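Local coordinates for lumazine-binding protein (Silicibacter pomeroyi DSS-3, PDB 3FKA) that is of unknown function but has an NTF2-like fold and belongs to a putative lumazine-binding family, so it may bind a small molecule in its pocket, at residues M20-G25 / A58-A63; D69-I74 / H87-W92. All coordinates share one frame; numbering follows the deposited sequence.

From the N terminus the chain runs along helix 4-24, whose last turn supplies the first half of contact 1. It then passes through helix 27-33 and strands 38-44 and 47-52 before helix 53-63 returns to that turn, closing a loop of 32 residues. Contact 2 opens only afterwards and closes over 12 residues, the turn end of the hairpin of strands 72-80 and 83-92; the two loops are therefore in series, neither nested nor crossed. Their centres lie about 14 Å apart, yet they touch: Met-22 and Ala-63 pack on Trp-92, and Met-20 and Thr-23 on Pro-70. Together they tie the C-terminal parts of helices 4-24 and 53-63 to the end of strand 83-92 and the loop leading into edge strand 72-80.

Contact 1: M20-G25 / A58-A63; sequences MAMTRG and AMCEDA
Direct apolar contact between 20-25 and 58-63 is confined to a small patch. Selenomethionine Met-22 has its CG anti to the backbone N (chi1 170°), which sets this carbon beside Cys-60 SG at 3.8 Å; beyond it the chain bends at chi3. The Cys-60 side chain also touches Leu-30 of helix 27-33, so three helices meet around it.

Backbone packing is closest at Gly-25, whose CA lies 4.2 Å from Glu-61 CA and 3.7 Å from Cys-60 O. A CB here would point at the facing helix and meet Cys-60 O and Glu-61 CA too tightly, and the positive phi (67°) favours glycine as well.

The polar links run through water. One molecule bridges Met-22 O and Cys-60 O, 2.7 Å from each, and a second bridges Thr-23 O and Ala-63 O, so carbonyls near the two helix ends are linked in pairs. The carboxylate of Glu-61 instead pairs with Arg-27.

Gly-25 is the C-prime residue of a Schellman motif, with Asp-26 N bonded to Ala-21 O and a weak Gly-25 N to Met-22 O bond, which terminates the long N-terminal helix of this NTF2-like fold.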
loop_
_atom_site.group_PDB
_atom_site.type_symbol
_atom_site.label_atom_id
_atom_site.label_comp_id
_atom_site.label_asym_id
_atom_site.label_seq_id
_atom_site.Cartn_x
_atom_site.Cartn_y
_atom_site.Cartn_z
HETATM N N MSE B 20 4.241 0.454 22.374
HETATM C CA MSE B 20 4.482 0.246 23.809
HETATM C C MSE B 20 5.083 1.467 24.478
HETATM O O MSE B 20 4.674 1.817 25.576
HETATM C CB MSE B 20 5.378 -0.967 24.069
HETATM C CG MSE B 20 4.818 -2.302 23.633
HETATM SE SE MSE B 20 3.003 -2.605 24.230
HETATM C CE MSE B 20 3.282 -2.170 26.106
ATOM N N ALA B 21 6.045 2.119 23.831
ATOM C CA ALA B 21 6.675 3.311 24.399
ATOM C C ALA B 21 5.644 4.429 24.554
ATOM O O ALA B 21 5.632 5.149 25.554
ATOM C CB ALA B 21 7.900 3.764 23.572
HETATM N N MSE B 22 4.767 4.564 23.562
HETATM C CA MSE B 22 3.699 5.566 23.624
HETATM C C MSE B 22 2.770 5.272 24.779
HETATM O O MSE B 22 2.482 6.156 25.587
HETATM C CB MSE B 22 2.878 5.600 22.342
HETATM C CG MSE B 22 1.586 6.458 22.444
HETATM SE SE MSE B 22 0.724 6.806 20.739
HETATM C CE MSE B 22 2.279 7.310 19.872
ATOM N N THR B 23 2.312 4.022 24.859
ATOM C CA THR B 23 1.399 3.587 25.923
ATOM C C THR B 23 1.994 3.772 27.311
ATOM O O THR B 23 1.318 4.275 28.204
ATOM C CB THR B 23 1.008 2.113 25.721
ATOM O OG1 THR B 23 0.405 1.957 24.427
ATOM C CG2 THR B 23 0.078 1.635 26.828
ATOM N N ARG B 24 3.260 3.388 27.478
ATOM C CA ARG B 24 3.960 3.469 28.770
ATOM C C ARG B 24 4.533 4.840 29.136
ATOM O O ARG B 24 4.922 5.050 30.302
ATOM C CB ARG B 24 5.120 2.468 28.787
ATOM C CG ARG B 24 4.700 1.022 28.667
ATOM C CD ARG B 24 4.174 0.472 29.974
ATOM N NE ARG B 24 3.727 -0.925 29.817
ATOM C CZ ARG B 24 2.490 -1.320 29.511
ATOM N NH1 ARG B 24 1.490 -0.471 29.373
ATOM N NH2 ARG B 24 2.242 -2.614 29.368
ATOM N N GLY B 25 4.570 5.764 28.184
ATOM C CA GLY B 25 5.149 7.086 28.402
ATOM C C GLY B 25 6.657 6.944 28.604
ATOM O O GLY B 25 7.249 7.597 29.480
ATOM N N ALA B 58 5.761 14.552 25.796
ATOM C CA ALA B 58 5.090 15.079 26.983
ATOM C C ALA B 58 3.623 14.594 26.998
ATOM O O ALA B 58 3.085 14.330 28.053
ATOM C CB ALA B 58 5.148 16.584 27.033
HETATM N N MSE B 59 2.998 14.499 25.823
HETATM C CA MSE B 59 1.601 14.006 25.733
HETATM C C MSE B 59 1.549 12.520 26.088
HETATM O O MSE B 59 0.582 12.088 26.732
HETATM C CB MSE B 59 1.001 14.326 24.356
HETATM C CG MSE B 59 0.829 15.821 24.180
HETATM SE SE MSE B 59 0.466 16.212 22.323
HETATM C CE MSE B 59 0.382 18.160 22.472
ATOM N N CYS B 60 2.568 11.736 25.675
ATOM C CA CYS B 60 2.647 10.314 26.012
ATOM C C CYS B 60 2.854 10.169 27.514
ATOM O O CYS B 60 2.233 9.321 28.147
ATOM C CB CYS B 60 3.757 9.595 25.266
ATOM S SG CYS B 60 3.480 9.526 23.495
ATOM N N GLU B 61 3.717 11.006 28.098
ATOM C CA GLU B 61 3.894 10.952 29.546
ATOM C C GLU B 61 2.552 11.213 30.254
ATOM O O GLU B 61 2.177 10.476 31.174
ATOM C CB GLU B 61 4.955 11.950 30.018
ATOM C CG GLU B 61 6.367 11.622 29.597
ATOM C CD GLU B 61 7.369 12.707 29.982
ATOM O OE1 GLU B 61 7.044 13.929 29.840
ATOM O OE2 GLU B 61 8.502 12.330 30.386
ATOM N N ASP B 62 1.828 12.260 29.813
ATOM C CA ASP B 62 0.571 12.653 30.407
ATOM C C ASP B 62 -0.445 11.534 30.502
ATOM O O ASP B 62 -1.087 11.395 31.546
ATOM C CB ASP B 62 -0.058 13.838 29.649
ATOM C CG ASP B 62 0.578 15.165 29.983
ATOM O OD1 ASP B 62 1.205 15.264 31.049
ATOM O OD2 ASP B 62 0.390 16.116 29.202
ATOM N N ALA B 63 -0.542 10.750 29.435
ATOM C CA ALA B 63 -1.521 9.673 29.335
ATOM C C ALA B 63 -0.971 8.301 29.657
ATOM O O ALA B 63 -1.700 7.317 29.480
ATOM C CB ALA B 63 -2.113 9.660 27.906
HETATM O O HOH W 1 0.622 7.596 26.903
HETATM O O HOH W 2 -1.358 5.138 27.529
#

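Contact 2: D69-I74 / H87-W92; sequences DPFWAI and HVENDW
Segments 69-74 and 87-92 pair in the antiparallel hairpin of strands 72-80 and 83-92, part of the curved sheet of the NTF2-like fold. Ala-73 and Glu-89 form a hydrogen-bonded pair, with Ala-73 N giving to Glu-89 O at 2.9 Å and Glu-89 N to Ala-73 O at 2.8 Å. A single further bond, Asp-91 N to Phe-71 O at 3.1 Å, joins the strand to the residue just before strand 72-80.

Phe-71 has CG anti to its backbone N, which lays the ring along the opposite strand. Its CZ edge meets Glu-89 OE1 in the ring plane at 3.3 Å, the ring and carboxylate planes crossing obliquely at 46°. Glu-89, with CG anti to its carbonyl carbon and an extended chain, brings OE1 to this edge and OE2 to a salt bridge with Arg-120. At the root of the Phe-71 side chain, Asp-91 OD2 lies 3.6 Å from CB, while OD1 is held by Arg-96. An alanine in place of Phe-71 would remove the ring that lies against both side chains and would probably lose the contacts of CE2 and CZ with Glu-89 CB and OE1.

On the other face, the non-hydrogen-bonded pairing brings Trp-72 CB to 3.9 Å from Asn-90 CB; each CG then takes the crowded position between N and carbonyl carbon (chi1 61° and 62°), and the ends lead away. The indole packs on Val-15, whereas Asn-90 ND2 is hydrogen-bonded to Asp-99 OD2, its side chain near an unidentified bound ligand. Beyond the ladder, a water accepts from Phe-71 N and donates to Asp-91 OD2 at 2.9 Å.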
loop_
_atom_site.group_PDB
_atom_site.type_symbol
_atom_site.label_atom_id
_atom_site.label_comp_id
_atom_site.label_asym_id
_atom_site.label_seq_id
_atom_site.Cartn_x
_atom_site.Cartn_y
_atom_site.Cartn_z
ATOM N N ASP B 69 -2.442 -3.506 27.997
ATOM C CA ASP B 69 -1.878 -4.191 26.850
ATOM C C ASP B 69 -2.606 -3.521 25.691
ATOM O O ASP B 69 -3.802 -3.788 25.454
ATOM C CB ASP B 69 -2.117 -5.698 26.904
ATOM C CG ASP B 69 -1.404 -6.452 25.785
ATOM O OD1 ASP B 69 -0.449 -5.911 25.183
ATOM O OD2 ASP B 69 -1.789 -7.611 25.524
ATOM N N PRO B 70 -1.903 -2.650 24.959
ATOM C CA PRO B 70 -2.619 -1.947 23.901
ATOM C C PRO B 70 -2.857 -2.722 22.619
ATOM O O PRO B 70 -2.031 -3.543 22.252
ATOM C CB PRO B 70 -1.668 -0.802 23.589
ATOM C CG PRO B 70 -0.326 -1.403 23.755
ATOM C CD PRO B 70 -0.465 -2.315 24.934
ATOM N N PHE B 71 -4.010 -2.465 21.994
ATOM C CA PHE B 71 -4.337 -3.055 20.720
ATOM C C PHE B 71 -3.563 -2.330 19.637
ATOM O O PHE B 71 -3.503 -1.108 19.653
ATOM C CB PHE B 71 -5.816 -2.911 20.337
ATOM C CG PHE B 71 -6.055 -3.026 18.828
ATOM C CD1 PHE B 71 -6.151 -4.265 18.210
ATOM C CD2 PHE B 71 -6.120 -1.874 18.021
ATOM C CE1 PHE B 71 -6.335 -4.361 16.829
ATOM C CE2 PHE B 71 -6.285 -1.968 16.644
ATOM C CZ PHE B 71 -6.398 -3.212 16.053
ATOM N N TRP B 72 -2.997 -3.072 18.692
ATOM C CA TRP B 72 -2.345 -2.476 17.521
ATOM C C TRP B 72 -2.234 -3.521 16.416
ATOM O O TRP B 72 -2.233 -4.731 16.681
ATOM C CB TRP B 72 -0.969 -1.862 17.799
ATOM C CG TRP B 72 0.016 -2.847 18.290
ATOM C CD1 TRP B 72 0.111 -3.325 19.560
ATOM C CD2 TRP B 72 1.055 -3.462 17.550
ATOM N NE1 TRP B 72 1.144 -4.209 19.657
ATOM C CE2 TRP B 72 1.746 -4.314 18.434
ATOM C CE3 TRP B 72 1.474 -3.385 16.224
ATOM C CZ2 TRP B 72 2.830 -5.088 18.029
ATOM C CZ3 TRP B 72 2.558 -4.143 15.821
ATOM C CH2 TRP B 72 3.224 -4.990 16.722
ATOM N N ALA B 73 -2.145 -3.035 15.184
ATOM C CA ALA B 73 -2.015 -3.892 14.013
ATOM C C ALA B 73 -1.289 -3.154 12.914
ATOM O O ALA B 73 -1.430 -1.953 12.809
ATOM C CB ALA B 73 -3.391 -4.325 13.523
ATOM N N ILE B 74 -0.511 -3.873 12.115
ATOM C CA ILE B 74 0.185 -3.304 10.972
ATOM C C ILE B 74 -0.716 -3.597 9.785
ATOM O O ILE B 74 -0.882 -4.762 9.413
ATOM C CB ILE B 74 1.585 -3.891 10.769
ATOM C CG1 ILE B 74 2.484 -3.457 11.917
ATOM C CG2 ILE B 74 2.199 -3.404 9.476
ATOM C CD1 ILE B 74 3.841 -4.186 11.974
ATOM N N HIS B 87 1.357 1.832 7.746
ATOM C CA HIS B 87 -0.012 2.151 8.178
ATOM C C HIS B 87 -0.202 1.250 9.400
ATOM O O HIS B 87 -0.205 0.015 9.272
ATOM C CB HIS B 87 -1.085 1.930 7.111
ATOM C CG HIS B 87 -2.494 2.042 7.612
ATOM N ND1 HIS B 87 -3.569 1.505 6.932
ATOM C CD2 HIS B 87 -2.999 2.579 8.748
ATOM C CE1 HIS B 87 -4.679 1.758 7.604
ATOM N NE2 HIS B 87 -4.361 2.409 8.710
ATOM N N VAL B 88 -0.355 1.869 10.572
ATOM C CA VAL B 88 -0.559 1.175 11.806
ATOM C C VAL B 88 -1.879 1.588 12.454
ATOM O O VAL B 88 -2.207 2.786 12.465
ATOM C CB VAL B 88 0.588 1.500 12.851
ATOM C CG1 VAL B 88 0.415 0.716 14.175
ATOM C CG2 VAL B 88 1.989 1.224 12.255
ATOM N N GLU B 89 -2.645 0.602 12.921
ATOM C CA GLU B 89 -3.880 0.823 13.653
ATOM C C GLU B 89 -3.516 0.707 15.102
ATOM O O GLU B 89 -2.795 -0.213 15.456
ATOM C CB GLU B 89 -4.925 -0.256 13.423
ATOM C CG GLU B 89 -5.480 -0.399 12.048
ATOM C CD GLU B 89 -6.547 -1.494 11.985
ATOM O OE1 GLU B 89 -6.599 -2.362 12.877
ATOM O OE2 GLU B 89 -7.357 -1.493 11.046
ATOM N N ASN B 90 -3.979 1.615 15.956
ATOM C CA ASN B 90 -3.648 1.471 17.378
ATOM C C ASN B 90 -4.597 2.228 18.274
ATOM O O ASN B 90 -5.239 3.156 17.838
ATOM C CB ASN B 90 -2.198 1.858 17.662
ATOM C CG ASN B 90 -1.890 3.280 17.349
ATOM O OD1 ASN B 90 -2.359 4.185 18.019
ATOM N ND2 ASN B 90 -1.005 3.489 16.402
ATOM N N ASP B 91 -4.695 1.765 19.513
ATOM C CA ASP B 91 -5.505 2.412 20.516
ATOM C C ASP B 91 -4.584 3.220 21.400
ATOM O O ASP B 91 -3.474 2.794 21.695
ATOM C CB ASP B 91 -6.252 1.430 21.413
ATOM C CG ASP B 91 -7.412 0.770 20.732
ATOM O OD1 ASP B 91 -7.785 1.212 19.644
ATOM O OD2 ASP B 91 -7.988 -0.174 21.310
ATOM N N TRP B 92 -5.044 4.396 21.787
ATOM C CA TRP B 92 -4.307 5.257 22.699
ATOM C C TRP B 92 -5.302 6.176 23.388
ATOM O O TRP B 92 -6.144 6.783 22.729
ATOM C CB TRP B 92 -3.231 6.082 21.985
ATOM C CG TRP B 92 -2.514 7.030 22.932
ATOM C CD1 TRP B 92 -1.586 6.698 23.859
ATOM C CD2 TRP B 92 -2.680 8.451 23.024
ATOM N NE1 TRP B 92 -1.154 7.819 24.530
ATOM C CE2 TRP B 92 -1.800 8.912 24.033
ATOM C CE3 TRP B 92 -3.490 9.380 22.359
ATOM C CZ2 TRP B 92 -1.708 10.260 24.400
ATOM C CZ3 TRP B 92 -3.379 10.740 22.706
ATOM C CH2 TRP B 92 -2.508 11.155 23.729
HETATM O O HOH W 3 -6.474 -1.192 23.573
#